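Local atomic coordinates of ORF98 PTP-2 (Cydia pomonella granulosis virus, PDB entry 6I28), a protein that probably removes phosphate from phosphotyrosine and phosphoserine or phosphothreonine residues of proteins, as a dual-specificity phosphatase. Residues A11-I14 with L18-G21. Residues are numbered along the deposited sequence; the frame is centred on the assembly and turned at random.
Sequences ATRI and LFVG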
# COMPACT_ATOMS: atom_id res chain seq x y z
N ALA A 11 -6.94 -10.90 2.34
CA ALA A 11 -6.14 -10.07 1.46
C ALA A 11 -6.51 -10.40 0.01
O ALA A 11 -6.93 -11.51 -0.31
CB ALA A 11 -4.66 -10.30 1.72
N THR A 12 -6.29 -9.42 -0.85
CA THR A 12 -6.73 -9.48 -2.24
C THR A 12 -5.57 -9.13 -3.17
O THR A 12 -4.82 -8.17 -2.92
CB THR A 12 -7.88 -8.51 -2.45
OG1 THR A 12 -8.83 -8.62 -1.38
CG2 THR A 12 -8.56 -8.80 -3.77
N ARG A 13 -5.42 -9.90 -4.24
CA ARG A 13 -4.47 -9.52 -5.28
C ARG A 13 -5.02 -8.32 -6.02
O ARG A 13 -6.13 -8.39 -6.57
CB ARG A 13 -4.19 -10.65 -6.27
CG ARG A 13 -3.10 -10.22 -7.28
CD ARG A 13 -2.75 -11.30 -8.32
NE ARG A 13 -1.86 -12.36 -7.82
CZ ARG A 13 -0.54 -12.22 -7.69
NH1 ARG A 13 0.04 -11.08 -7.98
NH2 ARG A 13 0.19 -13.23 -7.28
N ILE A 14 -4.25 -7.23 -6.06
CA ILE A 14 -4.66 -6.01 -6.76
C ILE A 14 -4.16 -5.99 -8.21
O ILE A 14 -4.89 -5.61 -9.13
CB ILE A 14 -4.15 -4.78 -5.98
CG1 ILE A 14 -4.70 -4.74 -4.55
CG2 ILE A 14 -4.52 -3.46 -6.70
CD1 ILE A 14 -6.23 -4.89 -4.49
N LEU A 18 1.06 -6.45 -6.43
CA LEU A 18 0.56 -5.98 -5.15
C LEU A 18 -0.62 -6.79 -4.65
O LEU A 18 -1.53 -7.10 -5.43
CB LEU A 18 0.09 -4.51 -5.24
CG LEU A 18 1.11 -3.44 -5.53
CD1 LEU A 18 0.38 -2.12 -5.60
CD2 LEU A 18 2.26 -3.42 -4.48
N PHE A 19 -0.58 -7.14 -3.36
CA PHE A 19 -1.71 -7.54 -2.52
C PHE A 19 -2.01 -6.48 -1.47
O PHE A 19 -1.12 -5.77 -0.98
CB PHE A 19 -1.43 -8.86 -1.80
CG PHE A 19 -1.19 -10.01 -2.71
CD1 PHE A 19 0.01 -10.19 -3.36
CD2 PHE A 19 -2.18 -10.95 -2.90
CE1 PHE A 19 0.18 -11.28 -4.17
CE2 PHE A 19 -1.98 -12.03 -3.72
CZ PHE A 19 -0.82 -12.18 -4.36
N VAL A 20 -3.30 -6.34 -1.13
CA VAL A 20 -3.74 -5.49 -0.02
C VAL A 20 -4.63 -6.31 0.93
O VAL A 20 -5.51 -7.06 0.49
CB VAL A 20 -4.53 -4.26 -0.51
CG1 VAL A 20 -5.12 -3.58 0.68
CG2 VAL A 20 -3.70 -3.39 -1.34
N GLY A 21 -4.39 -6.19 2.22
CA GLY A 21 -5.21 -6.89 3.18
C GLY A 21 -5.12 -6.31 4.56
O GLY A 21 -4.55 -5.23 4.78
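Thr12 and Val20 form the hydrogen-bonded pair of a short antiparallel hairpin, flanked by the non-hydrogen-bonded pairs Ala11–Gly21 and Arg13–Phe19, with the two strand axes 4.4 Å apart at closest. Thr12 N donates to Val20 O at 2.8 Å, and Val20 N returns a bond to Thr12 O at 3.0 Å. Toward the turn, Ile14 N reaches Leu18 O at 2.8 Å and closes the hairpin just past the end of strand 11-13.

On the face carrying Arg13 and Phe19, the Arg13 side chain crosses the Phe19 ring at a slant. Its CG stands anti to the backbone N (chi1 -175°) and the chain bends at chi3, which brings one guanidinium face over Phe19 CZ, 3.3 Å from Arg13 CZ. The two planes are 58° apart, so this is not a flat stack. Arg13 NH1 is hydrogen-bonded to Asn15 O in the turn, which probably helps hold the bend. At the Ala11–Gly21 pair the chains come close, CA to CA 3.7 Å, and Ala11 CB lies against the bare Gly21 CA. On the other face Ile14 CG1 packs on Val20 CG2 at 3.6 Å, while Thr12 OG1 is hydrogen-bonded to Arg138 NH1.

This beta hairpin forms one edge of the mixed five-stranded sheet of the dual-specificity phosphatase domain: strand 11-13 is outermost, and strand 18-21 runs parallel to strand 100-103. Ile14, Leu18 and Val20 pack on helix 110-123, and on the opposite face Phe19 meets Phe33 of helix 27-36 nearly at right angles.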